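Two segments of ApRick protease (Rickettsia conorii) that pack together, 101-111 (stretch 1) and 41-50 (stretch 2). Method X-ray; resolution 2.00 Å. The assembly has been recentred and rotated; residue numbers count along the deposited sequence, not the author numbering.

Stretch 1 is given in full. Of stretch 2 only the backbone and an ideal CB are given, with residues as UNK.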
# COMPACT_ATOMS: atom_id res chain seq x y z
N LEU A 101 3.85 -6.17 -38.35
CA LEU A 101 4.23 -6.16 -36.93
C LEU A 101 5.09 -7.32 -36.38
O LEU A 101 4.64 -8.46 -36.21
CB LEU A 101 2.98 -5.94 -36.04
CG LEU A 101 3.17 -5.27 -34.69
CD1 LEU A 101 3.66 -3.84 -34.89
CD2 LEU A 101 1.87 -5.30 -33.89
N ASP A 102 6.31 -7.00 -35.97
CA ASP A 102 7.22 -8.03 -35.39
C ASP A 102 6.89 -8.47 -33.97
O ASP A 102 7.01 -9.64 -33.62
CB ASP A 102 8.67 -7.50 -35.38
CG ASP A 102 9.70 -8.61 -35.54
OD1 ASP A 102 9.61 -9.36 -36.53
OD2 ASP A 102 10.60 -8.72 -34.69
N ILE A 103 6.45 -7.53 -33.15
CA ILE A 103 6.09 -7.89 -31.79
C ILE A 103 4.93 -7.03 -31.34
O ILE A 103 4.81 -5.84 -31.73
CB ILE A 103 7.31 -7.72 -30.85
CG1 ILE A 103 6.99 -8.29 -29.50
CG2 ILE A 103 7.67 -6.26 -30.74
CD1 ILE A 103 8.19 -8.57 -28.65
N SER A 104 4.05 -7.61 -30.52
CA SER A 104 2.92 -6.88 -30.07
C SER A 104 3.34 -5.72 -29.22
O SER A 104 4.38 -5.79 -28.54
CB SER A 104 1.99 -7.81 -29.29
OG SER A 104 1.43 -8.72 -30.18
N LEU A 105 2.52 -4.67 -29.21
CA LEU A 105 2.83 -3.43 -28.57
C LEU A 105 1.85 -3.13 -27.48
O LEU A 105 0.67 -3.17 -27.67
CB LEU A 105 2.81 -2.24 -29.57
CG LEU A 105 3.74 -2.36 -30.80
CD1 LEU A 105 3.55 -1.19 -31.75
CD2 LEU A 105 5.19 -2.49 -30.39
N LEU A 106 2.39 -2.69 -26.37
CA LEU A 106 1.60 -2.17 -25.29
C LEU A 106 1.80 -0.68 -25.29
O LEU A 106 2.93 -0.17 -25.22
CB LEU A 106 2.20 -2.76 -23.99
CG LEU A 106 1.34 -2.82 -22.76
CD1 LEU A 106 2.08 -3.69 -21.74
CD2 LEU A 106 1.16 -1.44 -22.22
N GLY A 107 0.71 0.05 -25.27
CA GLY A 107 0.77 1.51 -25.46
C GLY A 107 0.27 2.26 -24.25
O GLY A 107 0.05 1.67 -23.18
N MET A 108 0.11 3.57 -24.43
CA MET A 108 -0.21 4.47 -23.34
C MET A 108 -1.57 4.26 -22.80
O MET A 108 -1.79 4.55 -21.61
CB MET A 108 -0.07 5.94 -23.80
CG MET A 108 1.34 6.36 -24.04
SD MET A 108 2.29 6.22 -22.49
CE MET A 108 1.38 7.23 -21.38
N SER A 109 -2.53 3.81 -23.63
CA SER A 109 -3.90 3.64 -23.05
C SER A 109 -3.92 2.62 -21.90
O SER A 109 -4.54 2.86 -20.88
CB SER A 109 -4.92 3.28 -24.11
OG SER A 109 -4.76 4.17 -25.21
N LEU A 110 -3.16 1.52 -22.00
CA LEU A 110 -3.05 0.59 -20.87
C LEU A 110 -2.09 1.16 -19.78
O LEU A 110 -2.38 1.09 -18.57
CB LEU A 110 -2.66 -0.80 -21.32
CG LEU A 110 -2.57 -1.91 -20.25
CD1 LEU A 110 -3.85 -2.11 -19.46
CD2 LEU A 110 -2.21 -3.24 -20.90
N LEU A 111 -0.95 1.69 -20.20
CA LEU A 111 0.09 2.10 -19.24
C LEU A 111 -0.38 3.22 -18.31
O LEU A 111 0.01 3.24 -17.14
CB LEU A 111 1.30 2.59 -19.97
CG LEU A 111 2.11 1.46 -20.61
CD1 LEU A 111 3.14 2.06 -21.52
CD2 LEU A 111 2.80 0.57 -19.58
N UNK A 41 -1.15 4.00 -28.73
CA UNK A 41 -2.28 4.26 -27.86
C UNK A 41 -2.80 2.92 -27.34
O UNK A 41 -2.45 2.50 -26.22
CB UNK A 41 -3.38 5.04 -28.59
N UNK A 42 -3.64 2.26 -28.14
CA UNK A 42 -4.21 0.95 -27.73
C UNK A 42 -3.21 -0.12 -28.02
O UNK A 42 -2.12 0.15 -28.63
CB UNK A 42 -5.53 0.65 -28.45
N UNK A 43 -3.47 -1.31 -27.51
CA UNK A 43 -2.60 -2.45 -27.78
C UNK A 43 -2.61 -2.81 -29.24
O UNK A 43 -3.70 -2.83 -29.89
CB UNK A 43 -3.02 -3.66 -26.94
N UNK A 44 -1.44 -3.07 -29.77
CA UNK A 44 -1.32 -3.58 -31.14
C UNK A 44 -0.85 -5.03 -31.11
O UNK A 44 0.24 -5.33 -30.66
CB UNK A 44 -0.35 -2.72 -31.96
N UNK A 45 -1.69 -5.95 -31.55
CA UNK A 45 -1.34 -7.35 -31.54
C UNK A 45 -0.84 -7.80 -32.91
O UNK A 45 -1.45 -7.49 -33.93
CB UNK A 45 -2.54 -8.19 -31.11
N UNK A 46 0.19 -8.62 -32.92
CA UNK A 46 0.58 -9.26 -34.15
C UNK A 46 -0.52 -10.19 -34.57
O UNK A 46 -1.30 -10.69 -33.77
CB UNK A 46 1.91 -10.01 -34.00
N UNK A 47 -0.56 -10.48 -35.86
CA UNK A 47 -1.48 -11.53 -36.34
C UNK A 47 -1.27 -12.87 -35.62
O UNK A 47 -2.27 -13.57 -35.20
CB UNK A 47 -1.30 -11.73 -37.85
N UNK A 48 -0.02 -13.26 -35.41
CA UNK A 48 0.23 -14.53 -34.72
C UNK A 48 -0.29 -14.53 -33.24
O UNK A 48 -0.87 -15.51 -32.78
CB UNK A 48 1.73 -14.82 -34.74
N UNK A 49 -0.05 -13.46 -32.49
CA UNK A 49 -0.61 -13.35 -31.11
C UNK A 49 -2.15 -13.34 -31.13
O UNK A 49 -2.78 -13.96 -30.28
CB UNK A 49 -0.10 -12.08 -30.43
N UNK A 50 -2.76 -12.65 -32.11
CA UNK A 50 -4.21 -12.66 -32.21
C UNK A 50 -4.71 -14.08 -32.41
O UNK A 50 -5.68 -14.51 -31.75
CB UNK A 50 -4.68 -11.76 -33.35

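Position 41 meets the first turn of the helix 108-111 through its backbone: its carbonyl O accepts a hydrogen bond from Ser-109 N (2.9 Å, N-H...O angle 154°). CA-to-CB points away overall, yet the ideal CB lies 3.8 Å from Ser-109 OG, so a small or polar side chain would suit, with little to demand a particular one. The residue is Ser-41, chi1 p. A water also donates to Ser-41 O and accepts from Gly-107 N and Leu-110 N. Crowding here falls on the partner, since an ideal CB on Gly-107 would stand 2.5 Å from Ser-41 O, a clash.

At position 42 CA-to-CB points away and the ideal CB comes no nearer than 4.8 Å, to Ser-109 OG. Stretch 1 therefore hardly restricts the choice. The residue is Asp-42, whose carboxylate is hydrogen-bonded elsewhere in the structure.

Position 43 has extended angles (-65/137), and its CA makes a CA-H...O contact with Leu-105 O at 3.4 Å. CB points sideways, 3.8 Å from Leu-105 O, while the side chain of Leu-110 offers an apolar surface further out. Isoleucine, leucine, valine or methionine would fit. Ile-43, m then t, brings CD1 to 4.0 Å from Leu-110 CD2.

Position 44 forms a single antiparallel bridge with Leu-105: its N donates to Leu-105 O (3.0 Å, 157°), and its O accepts from Leu-105 N (2.8 Å, 164°). The strand axes, at 172°, agree. The ideal CB is already 3.9 Å from Leu-101 CD2 and 4.0 Å from Leu-105 CB, which favours an apolar residue and makes a small one sufficient. The methyl of Ala-44 touches both leucines, and the carbonyl O of Ala-44 also lies 3.6 Å from Leu-101 CD2.

Position 45 remains extended (-98/140), but CA-to-CB turns away overall. The ideal CB passes 4.1 Å from Ser-104 OG, leaving room for various side chains, apolar ones included. Leu-45, m then t, places CD2 3.7 Å from Ser-104 OG.

At position 46 the backbone N donates to Ser-104 OG (3.0 Å, 164°). The next residues are helical, so this is an N-cap site, where serine, threonine, aspartate or asparagine would be expected; the ideal CB, 3.8 Å from Leu-101 O, also leaves a methyl something to touch. Thr-46 combines the two. With chi1 p, its OG1 accepts from the N of residue 49 (3.0 Å, 166°), while CG2 lies 3.2 Å from Leu-101 O and 3.6 Å from Ile-103 C.

Positions 47 and 48 have helical angles and ideal CB atoms with nothing of stretch 1 within 5.5 Å; polar or charged residues would suit. They are Lys-47 and Glu-48.

Position 49 points toward stretch 1, with its ideal CB 3.7 Å from Ser-104 OG. That hydroxyl already accepts from Thr-46 N and can donate onward, so an acceptor such as aspartate or asparagine fits. In Asp-49, OD2 receives the Ser-104 OG hydrogen bond at 2.6 Å, and a water links OD2 to Ser-104 N.

Position 50, helical and beyond reach, would take many residues; it is Ala-50.

Stretch 2 (41-50) SDIALTKEDA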
# COMPACT_ATOMS: atom_id res chain seq x y z
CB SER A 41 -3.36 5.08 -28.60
OG SER A 41 -3.63 4.42 -29.87
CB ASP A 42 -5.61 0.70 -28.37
CG ASP A 42 -5.56 0.59 -29.88
OD1 ASP A 42 -4.85 1.35 -30.53
OD2 ASP A 42 -6.19 -0.30 -30.47
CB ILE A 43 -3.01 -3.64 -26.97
CG1 ILE A 43 -2.54 -3.43 -25.53
CG2 ILE A 43 -2.42 -4.94 -27.52
CD1 ILE A 43 -3.08 -4.44 -24.59
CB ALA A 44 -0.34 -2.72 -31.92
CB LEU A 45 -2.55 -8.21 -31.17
CG LEU A 45 -3.11 -8.39 -29.80
CD1 LEU A 45 -4.18 -9.48 -29.87
CD2 LEU A 45 -2.00 -8.80 -28.84
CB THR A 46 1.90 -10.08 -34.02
OG1 THR A 46 1.70 -11.15 -33.09
CG2 THR A 46 3.03 -9.20 -33.54
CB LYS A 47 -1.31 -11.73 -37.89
CG LYS A 47 -1.77 -10.56 -38.72
CD LYS A 47 -2.00 -10.97 -40.19
CE LYS A 47 -0.80 -11.71 -40.84
NZ LYS A 47 -0.41 -11.27 -42.23
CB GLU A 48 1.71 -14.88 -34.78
CG GLU A 48 2.13 -16.06 -33.93
CD GLU A 48 3.65 -16.33 -33.99
OE1 GLU A 48 4.28 -16.45 -32.92
OE2 GLU A 48 4.23 -16.44 -35.09
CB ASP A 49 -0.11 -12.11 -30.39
CG ASP A 49 1.36 -12.24 -29.97
OD1 ASP A 49 1.83 -13.39 -29.83
OD2 ASP A 49 2.01 -11.19 -29.74
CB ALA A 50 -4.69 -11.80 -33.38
O HOH W 1 -2.19 0.34 -24.65
O HOH W 2 1.93 -9.31 -37.65
O HOH W 3 4.29 -10.45 -29.22
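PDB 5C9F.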